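Local atomic coordinates of glyceraldehyde-3-phosphate dehydrogenase (Sulfolobus solfataricus, PDB entry 1B7G), a protein that catalyses the phosphorylating oxidation of D-glyceraldehyde 3-phosphate in glycolysis, using NADP in marked preference to NAD. Residues K14-A19 and P306-A311; T141-R146 and H219-N224; K195-V200 and L204-M209. The protein carries 1 engineered substitution. All coordinates share one frame; numbering follows the deposited sequence.

Contact 1: residues K14-A19 and P306-A311; sequences KRVADA and PENIDA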
ATOM      1  N   LYS A  14     -10.301  -7.949  -9.215  1.00 26.99           N
ATOM      2  CA  LYS A  14     -10.349  -6.481  -9.209  1.00 30.57           C
ATOM      3  C   LYS A  14      -9.228  -5.920 -10.070  1.00 31.29           C
ATOM      4  O   LYS A  14      -9.404  -4.905 -10.770  1.00 28.38           O
ATOM      5  CB  LYS A  14     -10.393  -5.932  -7.799  1.00 37.27           C
ATOM      6  CG  LYS A  14      -9.087  -5.880  -6.995  1.00 28.66           C
ATOM      7  CD  LYS A  14      -9.448  -5.526  -5.541  1.00 30.62           C
ATOM      8  CE  LYS A  14      -8.330  -5.836  -4.573  1.00 25.22           C
ATOM      9  NZ  LYS A  14      -8.637  -5.312  -3.206  1.00 23.33           N
ATOM     10  N   ARG A  15      -8.019  -6.479 -10.028  1.00 29.43           N
ATOM     11  CA  ARG A  15      -6.916  -5.987 -10.828  1.00 23.48           C
ATOM     12  C   ARG A  15      -7.060  -6.443 -12.295  1.00 22.57           C
ATOM     13  O   ARG A  15      -6.647  -5.674 -13.176  1.00 22.48           O
ATOM     14  CB  ARG A  15      -5.563  -6.455 -10.283  1.00 24.92           C
ATOM     15  CG  ARG A  15      -5.321  -6.042  -8.841  1.00 26.03           C
ATOM     16  CD  ARG A  15      -4.245  -6.972  -8.211  1.00 29.36           C
ATOM     17  NE  ARG A  15      -3.558  -6.107  -7.187  1.00 24.46           N
ATOM     18  CZ  ARG A  15      -3.984  -6.059  -5.928  1.00 22.48           C
ATOM     19  NH1 ARG A  15      -5.034  -6.791  -5.563  1.00 28.72           N
ATOM     20  NH2 ARG A  15      -3.351  -5.332  -5.026  1.00 22.12           N
ATOM     21  N   VAL A  16      -7.651  -7.581 -12.565  1.00 24.18           N
ATOM     22  CA  VAL A  16      -7.808  -7.928 -14.015  1.00 25.37           C
ATOM     23  C   VAL A  16      -8.880  -7.018 -14.619  1.00 29.78           C
ATOM     24  O   VAL A  16      -8.734  -6.558 -15.762  1.00 30.91           O
ATOM     25  CB  VAL A  16      -8.025  -9.397 -14.267  1.00 30.17           C
ATOM     26  CG1 VAL A  16      -8.390  -9.607 -15.741  1.00 18.74           C
ATOM     27  CG2 VAL A  16      -6.688 -10.193 -13.986  1.00 23.66           C
ATOM     28  N   ALA A  17      -9.884  -6.660 -13.811  1.00 26.94           N
ATOM     29  CA  ALA A  17     -10.912  -5.716 -14.302  1.00 29.25           C
ATOM     30  C   ALA A  17     -10.310  -4.366 -14.613  1.00 27.62           C
ATOM     31  O   ALA A  17     -10.512  -3.867 -15.743  1.00 29.99           O
ATOM     32  CB  ALA A  17     -12.089  -5.654 -13.362  1.00 27.30           C
ATOM     33  N   ASP A  18      -9.472  -3.813 -13.730  1.00 28.29           N
ATOM     34  CA  ASP A  18      -8.806  -2.566 -13.988  1.00 30.05           C
ATOM     35  C   ASP A  18      -7.863  -2.612 -15.196  1.00 35.02           C
ATOM     36  O   ASP A  18      -7.828  -1.634 -15.965  1.00 29.70           O
ATOM     37  CB  ASP A  18      -8.064  -2.032 -12.775  1.00 33.74           C
ATOM     38  CG  ASP A  18      -8.952  -1.413 -11.723  1.00 34.89           C
ATOM     39  OD1 ASP A  18     -10.184  -1.302 -11.907  1.00 34.30           O
ATOM     40  OD2 ASP A  18      -8.403  -1.025 -10.675  1.00 33.67           O
ATOM     41  N   ALA A  19      -7.144  -3.720 -15.402  1.00 25.16           N
ATOM     42  CA  ALA A  19      -6.273  -3.813 -16.582  1.00 31.56           C
ATOM     43  C   ALA A  19      -7.068  -3.876 -17.887  1.00 27.45           C
ATOM     44  O   ALA A  19      -6.603  -3.343 -18.909  1.00 27.18           O
ATOM     45  CB  ALA A  19      -5.326  -5.019 -16.516  1.00 25.56           C
ATOM     46  N   PRO A 306      -0.885  -8.988 -16.069  1.00 22.99           N
ATOM     47  CA  PRO A 306      -0.506  -8.853 -17.453  1.00 26.44           C
ATOM     48  C   PRO A 306      -0.626 -10.157 -18.217  1.00 30.71           C
ATOM     49  O   PRO A 306      -1.095 -10.157 -19.384  1.00 24.75           O
ATOM     50  CB  PRO A 306       0.878  -8.247 -17.460  1.00 19.99           C
ATOM     51  CG  PRO A 306       1.433  -8.613 -16.108  1.00 28.98           C
ATOM     52  CD  PRO A 306       0.263  -8.694 -15.164  1.00 25.67           C
ATOM     53  N   GLU A 307      -0.363 -11.311 -17.602  1.00 27.10           N
ATOM     54  CA  GLU A 307      -0.513 -12.608 -18.196  1.00 27.34           C
ATOM     55  C   GLU A 307      -1.955 -12.889 -18.613  1.00 24.87           C
ATOM     56  O   GLU A 307      -2.208 -13.422 -19.696  1.00 24.63           O
ATOM     57  CB  GLU A 307      -0.051 -13.752 -17.231  1.00 26.67           C
ATOM     58  CG  GLU A 307       1.378 -13.561 -16.735  1.00 28.45           C
ATOM     59  CD  GLU A 307       2.411 -13.484 -17.834  1.00 26.51           C
ATOM     60  OE1 GLU A 307       2.158 -14.111 -18.883  1.00 23.44           O
ATOM     61  OE2 GLU A 307       3.431 -12.753 -17.732  1.00 22.11           O
ATOM     62  N   ASN A 308      -2.921 -12.479 -17.793  1.00 22.22           N
ATOM     63  CA  ASN A 308      -4.325 -12.697 -18.134  1.00 21.51           C
ATOM     64  C   ASN A 308      -4.720 -11.823 -19.345  1.00 27.14           C
ATOM     65  O   ASN A 308      -5.510 -12.274 -20.197  1.00 27.81           O
ATOM     66  CB  ASN A 308      -5.234 -12.416 -16.943  1.00 23.58           C
ATOM     67  CG  ASN A 308      -5.462 -13.587 -16.019  1.00 26.46           C
ATOM     68  OD1 ASN A 308      -6.362 -14.398 -16.234  1.00 26.98           O
ATOM     69  ND2 ASN A 308      -4.644 -13.696 -14.980  1.00 27.05           N
ATOM     70  N   ILE A 309      -4.146 -10.620 -19.432  1.00 20.33           N
ATOM     71  CA  ILE A 309      -4.436  -9.770 -20.596  1.00 27.08           C
ATOM     72  C   ILE A 309      -3.916 -10.399 -21.880  1.00 30.04           C
ATOM     73  O   ILE A 309      -4.646 -10.545 -22.893  1.00 24.66           O
ATOM     74  CB  ILE A 309      -3.905  -8.349 -20.404  1.00 30.39           C
ATOM     75  CG1 ILE A 309      -4.512  -7.659 -19.189  1.00 25.32           C
ATOM     76  CG2 ILE A 309      -4.213  -7.523 -21.684  1.00 27.47           C
ATOM     77  CD1 ILE A 309      -6.031  -7.711 -19.100  1.00 22.89           C
ATOM     78  N   ASP A 310      -2.682 -10.910 -21.886  1.00 24.85           N
ATOM     79  CA  ASP A 310      -2.161 -11.587 -23.081  1.00 24.11           C
ATOM     80  C   ASP A 310      -2.920 -12.836 -23.426  1.00 26.27           C
ATOM     81  O   ASP A 310      -3.114 -13.166 -24.624  1.00 27.26           O
ATOM     82  CB  ASP A 310      -0.669 -11.878 -22.906  1.00 25.19           C
ATOM     83  CG  ASP A 310       0.153 -10.620 -22.819  1.00 34.25           C
ATOM     84  OD1 ASP A 310      -0.189  -9.657 -23.555  1.00 30.37           O
ATOM     85  OD2 ASP A 310       1.138 -10.566 -22.047  1.00 28.34           O
ATOM     86  N   ALA A 311      -3.360 -13.592 -22.409  1.00 25.86           N
ATOM     87  CA  ALA A 311      -4.089 -14.807 -22.608  1.00 28.71           C
ATOM     88  C   ALA A 311      -5.388 -14.494 -23.388  1.00 29.72           C
ATOM     89  O   ALA A 311      -5.807 -15.324 -24.199  1.00 25.94           O
ATOM     90  CB  ALA A 311      -4.408 -15.572 -21.335  1.00 26.29           C
TER
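Val16 and Ala19, one helical turn apart, meet Asn308 and Ile309 where the short axes of helices 14-19 and 306-311 pass 9.7 Å from each other at a crossing angle of -55°, the two helices running broadly the same way. The closest touch is that of Ala19 CB with Ile309 CD1, at 3.8 Å. The bond from CA to CB of Ile309 does not aim at the other helix; chi1 (-60°) sends CG1 toward it and chi2 (-50°) lays CD1 alongside, so that both carbons rest against the methyl of Ala19. Alanine suits this place because a single methyl leaves room for the long isoleucine branch. CD1 also reaches the backbone of the first helix, 4.4 Å from Val16 O. At the other end of the contact Val16 sends out CG2, the branch anti to its carbonyl carbon, which rests 4.0 Å from Asn308 CB; the two side chains cross at about a right angle.

Helix 11-21 is the first helix of the NAD(P)-binding Rossmann domain, its start overlapping a glycine-rich GxGxxG motif consistent with a Rossmann turn, and Val16 packs beside Ile12, which probably contributes to the cofactor site. Helix 304-315, from the C-terminal part of the chain, thus lies against the first beta-alpha unit of the nucleotide-binding domain, 287 residues away in sequence.

Valine brings to Asn308 only a branched apolar surface, and it packs on the aliphatic start of that side chain. The amide is engaged with other groups, OD1 accepting from Gln107 NE2. Charged side chains pointing away from the interface are held in salt bridges. Glu307 pairs with Arg245, while Asp18 pairs with Arg46 and Arg272, and also with Lys269 of the second subunit.

Contact 2: residues T141-R146 and H219-N224; sequences TTALLR and HMHFIN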
ATOM      1  N   THR A 141       4.412 -20.100 -10.226  1.00 21.61           N
ATOM      2  CA  THR A 141       4.789 -20.846 -11.435  1.00 21.11           C
ATOM      3  C   THR A 141       5.171 -19.842 -12.521  1.00 23.26           C
ATOM      4  O   THR A 141       6.106 -20.010 -13.302  1.00 23.55           O
ATOM      5  CB  THR A 141       3.642 -21.731 -11.927  1.00 19.93           C
ATOM      6  OG1 THR A 141       3.166 -22.561 -10.854  1.00 24.56           O
ATOM      7  CG2 THR A 141       4.120 -22.642 -13.064  1.00 16.46           C
ATOM      8  N   THR A 142       4.365 -18.756 -12.588  1.00 23.38           N
ATOM      9  CA  THR A 142       4.663 -17.692 -13.556  1.00 21.17           C
ATOM     10  C   THR A 142       6.047 -17.128 -13.386  1.00 22.86           C
ATOM     11  O   THR A 142       6.761 -16.868 -14.363  1.00 22.46           O
ATOM     12  CB  THR A 142       3.628 -16.563 -13.475  1.00 20.54           C
ATOM     13  OG1 THR A 142       2.315 -17.053 -13.797  1.00 22.83           O
ATOM     14  CG2 THR A 142       3.951 -15.430 -14.448  1.00 23.92           C
ATOM     15  N   ALA A 143       6.456 -16.840 -12.121  1.00 21.83           N
ATOM     16  CA  ALA A 143       7.753 -16.221 -11.905  1.00 26.37           C
ATOM     17  C   ALA A 143       8.871 -17.191 -12.325  1.00 18.54           C
ATOM     18  O   ALA A 143       9.825 -16.754 -12.942  1.00 21.24           O
ATOM     19  CB  ALA A 143       7.896 -15.812 -10.430  1.00 22.26           C
ATOM     20  N   LEU A 144       8.668 -18.477 -12.084  1.00 18.71           N
ATOM     21  CA  LEU A 144       9.691 -19.469 -12.506  1.00 27.22           C
ATOM     22  C   LEU A 144       9.780 -19.536 -14.049  1.00 26.63           C
ATOM     23  O   LEU A 144      10.861 -19.562 -14.610  1.00 20.11           O
ATOM     24  CB  LEU A 144       9.306 -20.817 -11.934  1.00 26.19           C
ATOM     25  CG  LEU A 144       9.641 -21.175 -10.469  1.00 22.71           C
ATOM     26  CD1 LEU A 144       8.730 -22.306 -10.033  1.00 25.09           C
ATOM     27  CD2 LEU A 144      11.104 -21.593 -10.340  1.00 24.03           C
ATOM     28  N   LEU A 145       8.641 -19.548 -14.751  1.00 23.37           N
ATOM     29  CA  LEU A 145       8.624 -19.574 -16.206  1.00 28.50           C
ATOM     30  C   LEU A 145       9.234 -18.345 -16.851  1.00 27.83           C
ATOM     31  O   LEU A 145      10.047 -18.507 -17.773  1.00 23.41           O
ATOM     32  CB  LEU A 145       7.195 -19.784 -16.746  1.00 17.79           C
ATOM     33  CG  LEU A 145       6.696 -21.216 -16.463  1.00 28.52           C
ATOM     34  CD1 LEU A 145       5.201 -21.317 -16.696  1.00 27.13           C
ATOM     35  CD2 LEU A 145       7.528 -22.183 -17.306  1.00 21.49           C
ATOM     36  N   ARG A 146       8.956 -17.143 -16.351  1.00 27.89           N
ATOM     37  CA  ARG A 146       9.559 -15.956 -16.929  1.00 25.08           C
ATOM     38  C   ARG A 146      11.089 -16.037 -16.789  1.00 30.01           C
ATOM     39  O   ARG A 146      11.785 -15.583 -17.671  1.00 25.41           O
ATOM     40  CB  ARG A 146       9.107 -14.642 -16.318  1.00 21.39           C
ATOM     41  CG  ARG A 146       7.571 -14.421 -16.444  1.00 20.00           C
ATOM     42  CD  ARG A 146       7.373 -12.945 -15.986  1.00 17.79           C
ATOM     43  NE  ARG A 146       5.942 -12.618 -16.042  1.00 21.84           N
ATOM     44  CZ  ARG A 146       5.377 -11.718 -15.230  1.00 19.80           C
ATOM     45  NH1 ARG A 146       6.125 -11.017 -14.374  1.00 20.43           N
ATOM     46  NH2 ARG A 146       4.075 -11.520 -15.347  1.00 17.91           N
ATOM     47  N   HIS A 219       6.208 -13.404  -1.942  1.00 21.08           N
ATOM     48  CA  HIS A 219       6.911 -14.663  -1.909  1.00 21.82           C
ATOM     49  C   HIS A 219       8.368 -14.404  -2.271  1.00 23.57           C
ATOM     50  O   HIS A 219       8.654 -13.375  -2.895  1.00 19.58           O
ATOM     51  CB  HIS A 219       6.376 -15.597  -3.001  1.00 20.08           C
ATOM     52  CG  HIS A 219       4.925 -15.903  -2.955  1.00 22.82           C
ATOM     53  ND1 HIS A 219       4.290 -16.436  -1.870  1.00 24.00           N
ATOM     54  CD2 HIS A 219       3.955 -15.762  -3.902  1.00 25.18           C
ATOM     55  CE1 HIS A 219       3.026 -16.655  -2.122  1.00 22.15           C
ATOM     56  NE2 HIS A 219       2.798 -16.252  -3.391  1.00 24.37           N
ATOM     57  N   MET A 220       9.221 -15.407  -2.026  1.00 17.88           N
ATOM     58  CA  MET A 220      10.571 -15.399  -2.487  1.00 21.22           C
ATOM     59  C   MET A 220      10.971 -16.768  -3.029  1.00 22.73           C
ATOM     60  O   MET A 220      10.571 -17.830  -2.544  1.00 21.98           O
ATOM     61  CB  MET A 220      11.671 -14.927  -1.511  1.00 23.64           C
ATOM     62  CG  MET A 220      11.818 -13.404  -1.484  1.00 23.15           C
ATOM     63  SD  MET A 220      13.190 -12.817  -0.513  1.00 21.17           S
ATOM     64  CE  MET A 220      14.550 -13.146  -1.681  1.00 24.74           C
ATOM     65  N   HIS A 221      11.808 -16.715  -4.096  1.00 23.80           N
ATOM     66  CA  HIS A 221      12.331 -17.946  -4.675  1.00 25.84           C
ATOM     67  C   HIS A 221      13.864 -18.004  -4.571  1.00 18.25           C
ATOM     68  O   HIS A 221      14.558 -17.054  -4.710  1.00 21.59           O
ATOM     69  CB  HIS A 221      11.999 -18.169  -6.167  1.00 19.60           C
ATOM     70  CG  HIS A 221      10.522 -18.256  -6.454  1.00 19.93           C
ATOM     71  ND1 HIS A 221      10.039 -18.944  -7.567  1.00 24.93           N
ATOM     72  CD2 HIS A 221       9.459 -17.763  -5.816  1.00 24.25           C
ATOM     73  CE1 HIS A 221       8.687 -18.856  -7.531  1.00 20.56           C
ATOM     74  NE2 HIS A 221       8.344 -18.129  -6.510  1.00 24.88           N
ATOM     75  N   PHE A 222      14.344 -19.251  -4.412  1.00 16.42           N
ATOM     76  CA  PHE A 222      15.820 -19.407  -4.321  1.00 23.11           C
ATOM     77  C   PHE A 222      16.172 -20.520  -5.301  1.00 21.62           C
ATOM     78  O   PHE A 222      15.596 -21.611  -5.192  1.00 21.33           O
ATOM     79  CB  PHE A 222      16.255 -19.755  -2.904  1.00 28.14           C
ATOM     80  CG  PHE A 222      15.830 -18.720  -1.886  1.00 23.06           C
ATOM     81  CD1 PHE A 222      16.560 -17.557  -1.732  1.00 24.19           C
ATOM     82  CD2 PHE A 222      14.674 -18.887  -1.148  1.00 34.87           C
ATOM     83  CE1 PHE A 222      16.151 -16.591  -0.819  1.00 27.65           C
ATOM     84  CE2 PHE A 222      14.257 -17.921  -0.237  1.00 36.88           C
ATOM     85  CZ  PHE A 222      15.005 -16.774  -0.075  1.00 27.32           C
ATOM     86  N   ILE A 223      16.877 -20.155  -6.367  1.00 22.21           N
ATOM     87  CA  ILE A 223      16.919 -21.125  -7.462  1.00 26.72           C
ATOM     88  C   ILE A 223      18.310 -21.467  -7.968  1.00 19.44           C
ATOM     89  O   ILE A 223      19.265 -20.775  -7.772  1.00 20.81           O
ATOM     90  CB  ILE A 223      16.111 -20.688  -8.701  1.00 31.00           C
ATOM     91  CG1 ILE A 223      16.811 -19.470  -9.308  1.00 26.75           C
ATOM     92  CG2 ILE A 223      14.654 -20.383  -8.398  1.00 39.12           C
ATOM     93  CD1 ILE A 223      16.405 -19.315 -10.777  1.00 51.84           C
ATOM     94  N   ASN A 224      18.321 -22.695  -8.481  1.00 21.88           N
ATOM     95  CA  ASN A 224      19.569 -23.252  -9.003  1.00 24.45           C
ATOM     96  C   ASN A 224      19.246 -23.814 -10.400  1.00 23.15           C
ATOM     97  O   ASN A 224      18.486 -24.757 -10.507  1.00 26.49           O
ATOM     98  CB  ASN A 224      20.079 -24.340  -8.077  1.00 25.72           C
ATOM     99  CG  ASN A 224      21.315 -25.042  -8.623  1.00 49.64           C
ATOM    100  OD1 ASN A 224      21.400 -25.571  -9.738  1.00 58.13           O
ATOM    101  ND2 ASN A 224      22.353 -25.055  -7.792  1.00 46.24           N
TER
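Leu144 and His221 each set CG anti to the carbonyl carbon and beside the backbone N (chi1 -81° and -61°), and these turns bring the branch point of the leucine to the imidazole. Leu144 CG lies 3.7 Å from His221 ND1, at the edge of the ring and near its plane, with CD2 of the same leucine 4.0 Å from ND1. This is van der Waals contact on a nitrogen whose polar needs are met by other partners. At its far end the ring is tied through NE2, which is hydrogen-bonded to OD1 of Asn140, a residue of the phosphate site; histidine suits the place because it can bind there while offering the leucine branch point an edge to rest against.

Ala143 CB approaches obliquely, 4.3 Å from His221 CE1, its small methyl allowing the helix to come down beside the ring. Farther along the strand, Ile223 CG2 meets Leu144 CD2 at 4.2 Å, so the CD2 branch bridges histidine and isoleucine, two residues apart and both facing the helix.

His219, which with Cys139 makes up the catalytic site, starts this strand, and Cys139 starts the helix. Segments 141-146 and 219-224 lie at 40° to each other, with helix 139-152 over the mixed sheet of the catalytic domain. In that sheet strand 219-227 runs between strands 157-167 and 291-298, while helix 193-198 packs against Leu144 from another side.

Contact 3: residues K195-V200 and L204-M209; sequences KDVNSV and LDIATM. With SO4 (sulfate ion), chain H.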
ATOM      1  N   LYS A 195       5.401 -29.596 -11.620  1.00 22.88           N
ATOM      2  CA  LYS A 195       4.404 -30.060 -12.553  1.00 27.56           C
ATOM      3  C   LYS A 195       3.804 -28.871 -13.323  1.00 31.74           C
ATOM      4  O   LYS A 195       3.711 -28.938 -14.538  1.00 26.47           O
ATOM      5  CB  LYS A 195       3.303 -30.797 -11.817  1.00 24.20           C
ATOM      6  CG  LYS A 195       2.347 -31.536 -12.720  1.00 40.80           C
ATOM      7  CD  LYS A 195       1.143 -32.133 -11.985  1.00 41.67           C
ATOM      8  CE  LYS A 195       0.540 -33.199 -12.915  1.00 53.19           C
ATOM      9  NZ  LYS A 195      -0.811 -33.650 -12.519  1.00 54.78           N
ATOM     10  N   ASP A 196       3.475 -27.787 -12.620  1.00 31.18           N
ATOM     11  CA  ASP A 196       2.903 -26.622 -13.306  1.00 28.39           C
ATOM     12  C   ASP A 196       3.877 -26.027 -14.293  1.00 23.76           C
ATOM     13  O   ASP A 196       3.417 -25.739 -15.409  1.00 23.19           O
ATOM     14  CB  ASP A 196       2.306 -25.615 -12.340  1.00 25.15           C
ATOM     15  CG  ASP A 196       1.128 -26.209 -11.573  1.00 24.27           C
ATOM     16  OD1 ASP A 196       0.728 -27.330 -11.959  1.00 32.31           O
ATOM     17  OD2 ASP A 196       0.665 -25.670 -10.563  1.00 29.98           O
ATOM     18  N   VAL A 197       5.161 -25.936 -13.993  1.00 25.44           N
ATOM     19  CA  VAL A 197       6.146 -25.457 -14.969  1.00 26.55           C
ATOM     20  C   VAL A 197       6.164 -26.382 -16.204  1.00 33.35           C
ATOM     21  O   VAL A 197       6.261 -25.956 -17.389  1.00 23.37           O
ATOM     22  CB  VAL A 197       7.514 -25.363 -14.321  1.00 23.76           C
ATOM     23  CG1 VAL A 197       8.700 -25.245 -15.288  1.00 20.50           C
ATOM     24  CG2 VAL A 197       7.668 -24.189 -13.337  1.00 25.19           C
ATOM     25  N   ASN A 198       6.124 -27.689 -15.937  1.00 28.47           N
ATOM     26  CA  ASN A 198       6.126 -28.712 -16.967  1.00 34.50           C
ATOM     27  C   ASN A 198       4.857 -28.727 -17.819  1.00 31.89           C
ATOM     28  O   ASN A 198       4.844 -29.279 -18.925  1.00 26.41           O
ATOM     29  CB  ASN A 198       6.268 -30.098 -16.307  1.00 34.72           C
ATOM     30  CG  ASN A 198       7.714 -30.482 -16.030  1.00 28.83           C
ATOM     31  OD1 ASN A 198       7.948 -31.239 -15.084  1.00 33.21           O
ATOM     32  ND2 ASN A 198       8.630 -30.035 -16.844  1.00 28.48           N
ATOM     33  N   SER A 199       3.767 -28.109 -17.376  1.00 28.55           N
ATOM     34  CA  SER A 199       2.563 -27.984 -18.188  1.00 30.56           C
ATOM     35  C   SER A 199       2.798 -26.943 -19.299  1.00 34.52           C
ATOM     36  O   SER A 199       2.021 -26.823 -20.234  1.00 38.88           O
ATOM     37  CB  SER A 199       1.412 -27.460 -17.313  1.00 28.55           C
ATOM     38  OG  SER A 199       1.566 -26.055 -17.061  1.00 29.06           O
ATOM     39  N   VAL A 200       3.876 -26.210 -19.183  1.00 28.68           N
ATOM     40  CA  VAL A 200       4.315 -25.123 -20.032  1.00 32.91           C
ATOM     41  C   VAL A 200       5.589 -25.480 -20.775  1.00 38.98           C
ATOM     42  O   VAL A 200       5.649 -25.441 -22.003  1.00 35.38           O
ATOM     43  CB  VAL A 200       4.549 -23.874 -19.156  1.00 44.75           C
ATOM     44  CG1 VAL A 200       5.181 -22.707 -19.893  1.00 38.68           C
ATOM     45  CG2 VAL A 200       3.222 -23.428 -18.532  1.00 41.90           C
ATOM     46  N   LEU A 204      11.353 -30.307 -19.178  1.00 32.36           N
ATOM     47  CA  LEU A 204      12.382 -29.726 -18.325  1.00 32.78           C
ATOM     48  C   LEU A 204      12.496 -30.552 -17.036  1.00 26.19           C
ATOM     49  O   LEU A 204      11.463 -30.882 -16.453  1.00 28.53           O
ATOM     50  CB  LEU A 204      12.083 -28.273 -17.981  1.00 31.11           C
ATOM     51  CG  LEU A 204      13.014 -27.674 -16.897  1.00 29.52           C
ATOM     52  CD1 LEU A 204      14.459 -27.647 -17.389  1.00 28.41           C
ATOM     53  CD2 LEU A 204      12.518 -26.269 -16.575  1.00 28.94           C
ATOM     54  N   ASP A 205      13.710 -30.838 -16.647  1.00 27.31           N
ATOM     55  CA  ASP A 205      13.905 -31.606 -15.377  1.00 27.74           C
ATOM     56  C   ASP A 205      13.882 -30.554 -14.238  1.00 20.54           C
ATOM     57  O   ASP A 205      14.864 -29.843 -14.017  1.00 24.26           O
ATOM     58  CB  ASP A 205      15.260 -32.293 -15.468  1.00 31.85           C
ATOM     59  CG  ASP A 205      15.746 -32.946 -14.193  1.00 32.74           C
ATOM     60  OD1 ASP A 205      15.099 -32.867 -13.135  1.00 34.40           O
ATOM     61  OD2 ASP A 205      16.824 -33.572 -14.203  1.00 37.61           O
ATOM     62  N   ILE A 206      12.769 -30.462 -13.552  1.00 21.79           N
ATOM     63  CA  ILE A 206      12.601 -29.445 -12.496  1.00 26.43           C
ATOM     64  C   ILE A 206      11.996 -30.090 -11.252  1.00 20.79           C
ATOM     65  O   ILE A 206      11.142 -30.973 -11.311  1.00 24.05           O
ATOM     66  CB  ILE A 206      11.731 -28.235 -12.933  1.00 24.98           C
ATOM     67  CG1 ILE A 206      11.427 -27.298 -11.755  1.00 28.16           C
ATOM     68  CG2 ILE A 206      10.417 -28.754 -13.508  1.00 17.41           C
ATOM     69  CD1 ILE A 206      10.904 -25.905 -12.126  1.00 21.98           C
ATOM     70  N   ALA A 207      12.534 -29.671 -10.087  1.00 21.94           N
ATOM     71  CA  ALA A 207      11.951 -30.135  -8.842  1.00 22.44           C
ATOM     72  C   ALA A 207      11.894 -28.937  -7.909  1.00 16.79           C
ATOM     73  O   ALA A 207      12.774 -28.075  -7.891  1.00 23.29           O
ATOM     74  CB  ALA A 207      12.707 -31.358  -8.276  1.00 20.09           C
ATOM     75  N   THR A 208      10.834 -28.833  -7.133  1.00 20.92           N
ATOM     76  CA  THR A 208      10.650 -27.676  -6.272  1.00 26.65           C
ATOM     77  C   THR A 208      10.154 -28.104  -4.884  1.00 17.50           C
ATOM     78  O   THR A 208       9.457 -29.098  -4.770  1.00 23.66           O
ATOM     79  CB  THR A 208       9.550 -26.736  -6.817  1.00 23.24           C
ATOM     80  OG1 THR A 208       8.372 -27.503  -7.029  1.00 22.84           O
ATOM     81  CG2 THR A 208       9.971 -26.031  -8.103  1.00 20.72           C
ATOM     82  N   MET A 209      10.566 -27.308  -3.903  1.00 20.08           N
ATOM     83  CA  MET A 209       9.987 -27.492  -2.565  1.00 20.53           C
ATOM     84  C   MET A 209       9.427 -26.147  -2.108  1.00 19.48           C
ATOM     85  O   MET A 209      10.003 -25.116  -2.478  1.00 21.97           O
ATOM     86  CB  MET A 209      11.094 -27.876  -1.578  1.00 18.49           C
ATOM     87  CG  MET A 209      11.805 -29.180  -1.753  1.00 30.72           C
ATOM     88  SD  MET A 209      13.221 -29.434  -0.671  1.00 30.29           S
ATOM     89  CE  MET A 209      14.591 -29.070  -1.746  1.00 28.63           C
TER
HETATM   90  S   SO4 H 611      -3.093 -31.086 -12.227  1.00 61.16           S
HETATM   91  O1  SO4 H 611      -3.363 -32.275 -13.134  1.00 60.54           O
HETATM   92  O2  SO4 H 611      -4.198 -31.005 -11.219  1.00 66.61           O
HETATM   93  O3  SO4 H 611      -2.988 -29.833 -13.013  1.00 53.61           O
HETATM   94  O4  SO4 H 611      -1.791 -31.373 -11.521  1.00 65.17           O
HETATM   95  O   HOH W   1      10.272 -32.261 -13.964  1.00 31.42           O
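Asn198 ND2 is gripped by two backbone carbonyls, donating to Leu204 O across the contact and to Ile201 O within the turn, so the amide braces the turn itself. The bond to Leu204 O spans 3.0 Å and is almost perfectly straight (179°). The acceptor lies just 2° out of the amide plane, and ND2 arrives on a lone pair of the carbonyl. At the other end of the amide, a water lies 2.8 Å from Asn198 OD1 and probably donates to it, while accepting from Ile206 N at 3.1 Å; the side chain thereby reaches Leu204 and Ile206, alternate residues of the chain beyond the turn. Asparagine is apt here because it offers a donor and an acceptor side by side.

The contact is a tight helix-turn-strand connection in the catalytic domain: a short loop leads from helix 193-198 to strand 205-213, which pairs with strand 157-167. His193 and Ala194, probable substrate ligands, stand at the helix start. Near the loop, the small hydroxyl of Ser199 can fold back to the carbonyl of Asp196, three residues earlier.

Beneath the polar link, Val197 spreads both methyls over Ile206 CD1, with CG2 at 3.9 Å. Its CG1 also meets Leu204 CD2 at 4.2 Å. The beta-branched valine gives a broad apolar surface, which the isoleucine crosses at about a right angle. On the outer side, the exposed Lys195 extends its chain with CG anti to the backbone N (chi1 -169°) to reach a sulfate, probably from the crystallisation liquor; Lys195 NZ donates to its O4 at 2.7 Å, and Ala112 N binds the same ion.

How the contacts relate
Contact 1 closes the longest of the three loops; contact 2 is nested inside it, and contact 3 within the loop closed by contact 2. The centres of contacts 2 and 3 are 11 Å apart and share the catalytic domain: strands 205-213 and 219-227 follow one another in the chain and belong to one mixed sheet, and Leu145 packs on Val197 of helix 193-198 and on Val200 just after it. Contact 1, about 20 Å from the centre of contact 2 and 24 Å from that of contact 3, instead joins the cofactor-binding domain to helix 304-315. A salt bridge from Glu307 to Arg146 ties that helix to helix 139-152, which begins with the probable nucleophile Cys139.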